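Salicylaldehyde dehydrogenase NahF (Pseudomonas putida, PDB 4JZ6) catalyses the NAD+-dependent oxidation of salicylaldehyde, probably to salicylate in the naphthalene degradation pathway, and accepts a broad range of other aldehydes. Local coordinates at the interface of chains A and B. Coordinates in Å, arbitrary orientation; residue numbers count along the deposited sequence, not the author numbering. Chains: chain A/B, Salicylaldehyde dehydrogenase NahF.

Contact 1: the interface of chains A and B. Residues chain A 287-288, 291, 453; chain B 495-498.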
# COMPACT_ATOMS: atom_id res chain seq x y z
N LYS A 287 29.29 -21.95 -3.08
CA LYS A 287 28.26 -22.50 -3.97
C LYS A 287 27.05 -21.58 -4.08
O LYS A 287 26.55 -21.32 -5.18
CB LYS A 287 27.84 -23.90 -3.52
CG LYS A 287 28.96 -24.93 -3.59
CD LYS A 287 28.44 -26.36 -3.64
CE LYS A 287 27.96 -26.85 -2.28
NZ LYS A 287 27.47 -28.26 -2.36
N ALA A 288 26.59 -21.07 -2.95
CA ALA A 288 25.46 -20.15 -2.97
C ALA A 288 25.86 -18.87 -3.68
O ALA A 288 25.07 -18.28 -4.42
CB ALA A 288 24.99 -19.85 -1.56
N PHE A 291 26.12 -19.38 -7.53
CA PHE A 291 24.79 -19.53 -8.09
C PHE A 291 24.02 -18.21 -8.13
O PHE A 291 23.51 -17.80 -9.18
CB PHE A 291 24.00 -20.57 -7.29
CG PHE A 291 22.55 -20.64 -7.67
CD1 PHE A 291 22.16 -21.23 -8.86
CD2 PHE A 291 21.57 -20.15 -6.82
CE1 PHE A 291 20.82 -21.31 -9.20
CE2 PHE A 291 20.24 -20.23 -7.15
CZ PHE A 291 19.86 -20.80 -8.35
N SER A 453 21.13 -19.25 -0.76
CA SER A 453 21.46 -18.22 -1.73
C SER A 453 20.49 -17.04 -1.63
O SER A 453 19.47 -17.13 -0.94
CB SER A 453 21.43 -18.78 -3.16
OG SER A 453 20.11 -18.84 -3.67
N GLU B 495 24.57 -28.63 3.43
CA GLU B 495 24.74 -29.31 2.15
C GLU B 495 23.48 -29.26 1.30
O GLU B 495 22.45 -29.82 1.67
CB GLU B 495 25.17 -30.76 2.38
CG GLU B 495 26.44 -31.16 1.64
CD GLU B 495 26.24 -31.25 0.13
OE1 GLU B 495 25.33 -31.99 -0.31
OE2 GLU B 495 26.98 -30.57 -0.61
N GLN B 496 23.56 -28.56 0.17
CA GLN B 496 22.50 -28.60 -0.84
C GLN B 496 23.07 -28.49 -2.26
O GLN B 496 24.21 -28.06 -2.45
CB GLN B 496 21.43 -27.53 -0.57
CG GLN B 496 21.96 -26.13 -0.33
CD GLN B 496 20.87 -25.15 0.11
OE1 GLN B 496 20.03 -24.74 -0.69
NE2 GLN B 496 20.89 -24.78 1.38
N GLN B 497 22.28 -28.89 -3.25
CA GLN B 497 22.74 -28.95 -4.64
C GLN B 497 22.38 -27.71 -5.46
O GLN B 497 21.32 -27.11 -5.28
CB GLN B 497 22.16 -30.19 -5.33
CG GLN B 497 22.59 -31.51 -4.70
CD GLN B 497 24.05 -31.82 -4.92
OE1 GLN B 497 24.93 -31.26 -4.25
NE2 GLN B 497 24.33 -32.71 -5.86
N TYR B 498 23.29 -27.34 -6.36
CA TYR B 498 23.06 -26.23 -7.28
C TYR B 498 23.33 -26.67 -8.72
O TYR B 498 24.22 -27.49 -8.96
CB TYR B 498 23.94 -25.04 -6.91
CG TYR B 498 23.64 -24.46 -5.54
CD1 TYR B 498 22.71 -23.44 -5.39
CD2 TYR B 498 24.30 -24.94 -4.41
CE1 TYR B 498 22.44 -22.91 -4.15
CE2 TYR B 498 24.03 -24.41 -3.16
CZ TYR B 498 23.10 -23.40 -3.04
OH TYR B 498 22.83 -22.87 -1.80
O HOH W 1 19.88 -21.94 -1.07
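B:Tyr498, close to the C-terminus of its chain, lays its ring against the helix 282-294 of chain A, touching A:Lys287, A:Ala288 and A:Phe291. Its CG stands anti to the carbonyl carbon (chi1 -63°), which sends the ring across the helix surface. One ring face looks at the backbone carbonyl of A:Lys287, whose O lies 4.2 Å above the ring plane, over its centre. The two flanks of the ring have different neighbours: CD2 rests 3.8 Å from A:Lys287 CB, while CD1 approaches A:Phe291 CG at 3.6 Å, the two aromatic side chains crossing at about a right angle. The phenol OH at the tip reaches A:Ala288 CB and shares a water with the backbone N of A:Ser453 and the side-chain OE1 of B:Gln496.

A:Lys287 carries the polar half. Its chain bends at chi3 (-76°) and brings the ammonium NZ 2.9 Å from B:Glu495 OE2, a salt bridge nearly in line with that C-O bond, although B:Glu495 is poorly ordered. NZ also donates to the backbone O of B:Gln496 at 3.3 Å. An alanine here would probably leave the B:Glu495 carboxylate without its mate and the B:Gln496 carbonyl without this donor, and the segment freer to move. The tyrosine packing anchors the C-terminal tail of chain B on chain A, the salt bridge probably adding to it, and this embrace probably helps to hold the dimer of the crystal.

Contact 2: the interface of chains A and B. Residues chain A 458, 460-462; chain B 140-142.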
# COMPACT_ATOMS: atom_id res chain seq x y z
N GLU A 458 9.38 -18.93 -3.78
CA GLU A 458 8.37 -19.98 -3.75
C GLU A 458 7.01 -19.29 -3.73
O GLU A 458 6.87 -18.21 -3.18
CB GLU A 458 8.59 -20.87 -2.51
CG GLU A 458 9.98 -21.53 -2.47
CD GLU A 458 10.22 -22.39 -1.24
OE1 GLU A 458 9.32 -23.16 -0.85
OE2 GLU A 458 11.33 -22.30 -0.65
N GLN A 460 4.24 -20.08 -2.29
CA GLN A 460 3.58 -20.09 -0.98
C GLN A 460 4.12 -18.97 -0.10
O GLN A 460 3.54 -18.65 0.94
CB GLN A 460 3.82 -21.40 -0.23
CG GLN A 460 3.92 -22.62 -1.09
CD GLN A 460 5.32 -22.88 -1.58
OE1 GLN A 460 5.71 -22.40 -2.65
NE2 GLN A 460 6.09 -23.66 -0.81
N ALA A 461 5.25 -18.39 -0.51
CA ALA A 461 5.97 -17.46 0.34
C ALA A 461 5.92 -16.08 -0.27
O ALA A 461 6.17 -15.92 -1.46
CB ALA A 461 7.40 -17.92 0.51
N PRO A 462 5.61 -15.07 0.55
CA PRO A 462 5.48 -13.69 0.07
C PRO A 462 6.79 -13.22 -0.55
O PRO A 462 7.86 -13.49 0.01
CB PRO A 462 5.19 -12.90 1.35
CG PRO A 462 5.76 -13.71 2.44
CD PRO A 462 5.52 -15.14 2.02
N ILE B 140 5.54 -22.16 6.81
CA ILE B 140 5.00 -22.52 5.51
C ILE B 140 5.66 -23.77 4.92
O ILE B 140 6.88 -23.91 4.96
CB ILE B 140 5.15 -21.35 4.52
CG1 ILE B 140 4.64 -20.05 5.15
CG2 ILE B 140 4.44 -21.64 3.21
CD1 ILE B 140 4.83 -18.84 4.27
N PRO B 141 4.84 -24.69 4.39
CA PRO B 141 5.34 -25.88 3.68
C PRO B 141 6.33 -25.51 2.57
O PRO B 141 6.17 -24.48 1.92
CB PRO B 141 4.07 -26.46 3.05
CG PRO B 141 2.98 -26.04 3.96
CD PRO B 141 3.37 -24.70 4.52
N THR B 142 7.35 -26.35 2.38
CA THR B 142 8.32 -26.16 1.31
C THR B 142 8.74 -27.51 0.73
O THR B 142 8.79 -28.52 1.45
CB THR B 142 9.58 -25.39 1.80
OG1 THR B 142 10.58 -25.38 0.77
CG2 THR B 142 10.16 -26.03 3.06
O HOH W 2 7.86 -22.09 1.63
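This is a mixed polar and apolar patch of the chain A-chain B interface, where a loop of chain A meets the end of a short strand and the loop after it in chain B; it probably helps to keep the two subunits in register. The hydroxyl OG1 of B:Thr142, anti to its backbone N (chi1 172°), points at the carboxylate of A:Glu458 and donates to OE1 at 3.0 Å, on the syn side and somewhat out of the carboxylate plane. On the anti side the same oxygen accepts from the amide NE2 of A:Gln460, at 3.3 Å. That amide bridges the subunits, because NE2 also donates to the carbonyl O of B:Pro141, 2.9 Å away and close to the amide plane. A water joins A:Glu458 OE1 to the same B:Pro141 carbonyl. An alanine in place of A:Glu458 would probably leave the B:Thr142 hydroxyl without its acceptor and the A:Gln460 amide freer to turn.

B:Ile140 supplies much of the apolar contact: its CG2 methyl packs 3.5 Å from A:Gln460 CB, and its CD1 reaches toward A:Gln460 O. In the fold, B:Ile140 belongs to the short strand 139-140, with B:Pro141 and B:Thr142 in the loop after it, while the chain A residues lie in the loop that follows strand 447-450.

Contact 3: the interface of chains A and B. Residues chain A 251, 254-255, 258; chain B 254-255, 258-259.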
# COMPACT_ATOMS: atom_id res chain seq x y z
N SER A 251 9.43 4.98 -9.00
CA SER A 251 9.06 6.23 -8.36
C SER A 251 8.14 7.06 -9.26
O SER A 251 7.11 7.57 -8.83
CB SER A 251 10.30 7.04 -8.00
OG SER A 251 9.94 8.32 -7.48
N ALA A 254 4.71 5.62 -9.38
CA ALA A 254 4.00 5.86 -8.13
C ALA A 254 3.57 7.31 -8.02
O ALA A 254 2.48 7.61 -7.53
CB ALA A 254 4.87 5.46 -6.94
N GLN A 255 4.42 8.22 -8.49
CA GLN A 255 4.09 9.64 -8.52
C GLN A 255 2.84 9.90 -9.37
O GLN A 255 2.01 10.74 -9.02
CB GLN A 255 5.27 10.46 -9.03
CG GLN A 255 6.44 10.49 -8.07
CD GLN A 255 7.63 11.26 -8.60
OE1 GLN A 255 8.68 10.68 -8.87
NE2 GLN A 255 7.48 12.58 -8.73
N ALA A 258 -0.19 8.55 -7.54
CA ALA A 258 -0.52 9.41 -6.42
C ALA A 258 -1.43 10.56 -6.85
O ALA A 258 -2.28 11.01 -6.07
CB ALA A 258 0.74 9.94 -5.78
N ALA B 254 1.10 11.82 -0.95
CA ALA B 254 1.47 10.57 -1.61
C ALA B 254 2.47 10.82 -2.72
O ALA B 254 3.39 10.04 -2.92
CB ALA B 254 0.24 9.86 -2.13
N GLN B 255 2.29 11.92 -3.44
CA GLN B 255 3.22 12.31 -4.49
C GLN B 255 4.63 12.53 -3.93
O GLN B 255 5.62 12.18 -4.56
CB GLN B 255 2.73 13.57 -5.21
CG GLN B 255 1.50 13.33 -6.05
CD GLN B 255 0.98 14.58 -6.72
OE1 GLN B 255 -0.11 15.07 -6.39
NE2 GLN B 255 1.74 15.11 -7.68
N ALA B 258 6.09 9.17 -2.96
CA ALA B 258 6.46 8.43 -4.16
C ALA B 258 7.87 8.78 -4.62
O ALA B 258 8.59 7.93 -5.15
CB ALA B 258 5.46 8.68 -5.26
N GLN B 259 8.28 10.03 -4.40
CA GLN B 259 9.62 10.47 -4.77
C GLN B 259 10.68 9.73 -3.95
O GLN B 259 11.84 9.63 -4.36
CB GLN B 259 9.77 11.98 -4.60
CG GLN B 259 8.79 12.80 -5.42
CD GLN B 259 8.92 14.29 -5.16
OE1 GLN B 259 10.02 14.82 -5.06
NE2 GLN B 259 7.78 14.97 -5.04
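Two copies of one helix, 247-259 of each chain, pack against each other here in a helix-to-helix interface built on A:Ala258 and B:Ala258, and the pairing probably helps to join the subunits about the two-fold axis. Small side chains let the backbones come close. The methyl CB of B:Ala258 settles against A:Ala254 CB at 3.7 Å and lies 3.4 Å from the backbone N of A:Gln255. A:Ala258 makes the matching contacts with B:Ala254 and B:Gln255.

The glutamines flank this alanine core. A:Gln255 runs extended beyond CG (chi2 178°) along the helix surface, its CG covering the B:Ala258 methyl at 3.5 Å. Its amide end then meets the aliphatic part of B:Gln259, which crosses it at about a right angle: A:Gln255 NE2 and B:Gln259 CG are 3.6 Å apart. The amide planes of the two side chains differ by only 26°, but it is carbon, not the second amide, that the first one touches.

Polarity enters through A:Ser251, whose hydroxyl is held anti to the backbone N (chi1 175°). Its one hydrogen has two candidate acceptors and must be shared or alternate between them. A:Gln255 OE1, one turn along the same helix, lies 3.0 Å from A:Ser251 OG, a bond that may help to orient the glutamine amide. Across the interface A:Ser251 OG approaches the carbonyl O of B:Ala258 from above the carbonyl plane, at 2.7 Å.

Contact 4: the interface of chains A and B. Residues chain A 447-449, 456-458, 461-462; chain B 488, 490, 492.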
# COMPACT_ATOMS: atom_id res chain seq x y z
N CYS A 447 13.42 -10.80 2.01
CA CYS A 447 13.77 -12.22 2.05
C CYS A 447 15.13 -12.44 2.69
O CYS A 447 16.13 -11.84 2.27
CB CYS A 447 13.78 -12.80 0.63
SG CYS A 447 12.33 -12.36 -0.35
N VAL A 448 15.17 -13.29 3.72
CA VAL A 448 16.42 -13.66 4.39
C VAL A 448 16.61 -15.18 4.35
O VAL A 448 15.72 -15.93 4.76
CB VAL A 448 16.45 -13.18 5.85
CG1 VAL A 448 17.69 -13.68 6.55
CG2 VAL A 448 16.39 -11.66 5.90
N HIS A 449 17.75 -15.63 3.85
CA HIS A 449 17.98 -17.07 3.73
C HIS A 449 19.18 -17.53 4.54
O HIS A 449 20.34 -17.24 4.20
CB HIS A 449 18.12 -17.47 2.26
CG HIS A 449 16.92 -17.10 1.45
ND1 HIS A 449 15.68 -17.67 1.65
CD2 HIS A 449 16.76 -16.19 0.45
CE1 HIS A 449 14.81 -17.14 0.81
NE2 HIS A 449 15.44 -16.25 0.07
N GLN A 456 15.99 -16.94 -4.42
CA GLN A 456 14.94 -17.91 -4.12
C GLN A 456 13.57 -17.27 -4.25
O GLN A 456 13.41 -16.06 -4.05
CB GLN A 456 15.12 -18.48 -2.71
CG GLN A 456 16.45 -19.19 -2.49
CD GLN A 456 16.64 -19.68 -1.07
OE1 GLN A 456 15.73 -20.26 -0.46
NE2 GLN A 456 17.82 -19.46 -0.52
N ASN A 457 12.58 -18.09 -4.61
CA ASN A 457 11.19 -17.64 -4.71
C ASN A 457 10.28 -18.84 -4.76
O ASN A 457 10.38 -19.69 -5.65
CB ASN A 457 10.97 -16.77 -5.95
CG ASN A 457 9.55 -16.19 -6.02
OD1 ASN A 457 9.00 -16.02 -7.12
ND2 ASN A 457 8.96 -15.88 -4.88
N GLU A 458 9.38 -18.93 -3.78
CA GLU A 458 8.37 -19.98 -3.75
C GLU A 458 7.01 -19.29 -3.73
O GLU A 458 6.87 -18.21 -3.18
CB GLU A 458 8.59 -20.87 -2.51
CG GLU A 458 9.98 -21.53 -2.47
CD GLU A 458 10.22 -22.39 -1.24
OE1 GLU A 458 9.32 -23.16 -0.85
OE2 GLU A 458 11.33 -22.30 -0.65
N ALA A 461 5.25 -18.39 -0.51
CA ALA A 461 5.97 -17.46 0.34
C ALA A 461 5.92 -16.08 -0.27
O ALA A 461 6.17 -15.92 -1.46
CB ALA A 461 7.40 -17.92 0.51
N PRO A 462 5.61 -15.07 0.55
CA PRO A 462 5.48 -13.69 0.07
C PRO A 462 6.79 -13.22 -0.55
O PRO A 462 7.86 -13.49 0.01
CB PRO A 462 5.19 -12.90 1.35
CG PRO A 462 5.76 -13.71 2.44
CD PRO A 462 5.52 -15.14 2.02
N TRP B 488 10.24 -13.00 4.69
CA TRP B 488 10.25 -14.42 4.39
C TRP B 488 11.62 -14.94 4.76
O TRP B 488 12.62 -14.51 4.18
CB TRP B 488 9.97 -14.66 2.90
CG TRP B 488 10.14 -16.09 2.49
CD1 TRP B 488 9.79 -17.21 3.21
CD2 TRP B 488 10.72 -16.57 1.27
NE1 TRP B 488 10.10 -18.34 2.50
CE2 TRP B 488 10.68 -17.98 1.31
CE3 TRP B 488 11.26 -15.94 0.14
CZ2 TRP B 488 11.16 -18.77 0.27
CZ3 TRP B 488 11.73 -16.73 -0.90
CH2 TRP B 488 11.68 -18.13 -0.83
N THR B 490 14.18 -18.36 5.62
CA THR B 490 14.41 -19.79 5.50
C THR B 490 15.60 -20.21 6.33
O THR B 490 16.55 -19.44 6.51
CB THR B 490 14.66 -20.21 4.05
OG1 THR B 490 15.77 -19.48 3.52
CG2 THR B 490 13.42 -19.94 3.20
N GLU B 492 18.19 -23.34 6.18
CA GLU B 492 18.49 -24.38 5.22
C GLU B 492 19.67 -25.23 5.67
O GLU B 492 20.48 -24.79 6.49
CB GLU B 492 18.77 -23.74 3.85
CG GLU B 492 17.65 -22.80 3.40
CD GLU B 492 18.01 -22.01 2.16
OE1 GLU B 492 18.83 -22.51 1.36
OE2 GLU B 492 17.48 -20.89 1.98
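The indole of B:Trp488 is tightly wedged between A:Ala461 and A:His449. A:Ala461 CB sits over one face, 3.4 Å from the centroid of the five-membered ring, in a CH-pi contact. On the opposite face the A:His449 imidazole stands edge-on, the ring planes 86° apart and CE1 3.5 Å from CZ3 of B:Trp488. The indole swings into this slot with CG anti to the backbone N (chi1 173°). Its rim is packed as well, hemmed in by the backbone of A:Gln456 and by A:Glu458, whose OE2 lies at the ring edge 3.6 Å from CZ2 of B:Trp488, the carboxylate nearly perpendicular to the indole. Behind it, strand 447-450 of chain A runs parallel to strand 485-491 of chain B: A:Val448 N donates to B:Trp488 O, and B:Thr490 N to A:Val448 O, making a continuous sheet across the subunits.

Beyond the tryptophan the contact is looser and polar, and A:Gln456 and B:Glu492 hide little surface. Here they meet tip to tip, NE2 giving a hydrogen bond of 2.9 Å to the syn lone pair of OE2, although the exact placing of the amide is doubtful, since its OE1 also comes near that oxygen. A:Gln456 CD meanwhile covers one face of the A:His449 imidazole. B:Thr490 OG1 joins the two halves, donating to the anti lone pair of B:Glu492 OE2 at 2.7 Å and hydrogen-bonding A:His449 ND1 at 2.6 Å.

Contacts 2 and 4 are neighbours, their centres about 7 Å apart, and share A:Glu458, A:Ala461 and A:Pro462; one loop of chain A thus faces two segments of chain B. Contact 1 lies about 14 Å from contact 4 and continues it along the chain, since the C-terminal tail follows directly after strand 485-491. Contact 3 stands apart, about 28 Å from contact 4 and 39 Å from contact 1. With their symmetry twins the four spread the grip widely. Contacts 2, 3 and 4 have centres 12 to 14 Å from the predicted catalytic A:Glu267, but the structure alone does not show an effect on catalysis.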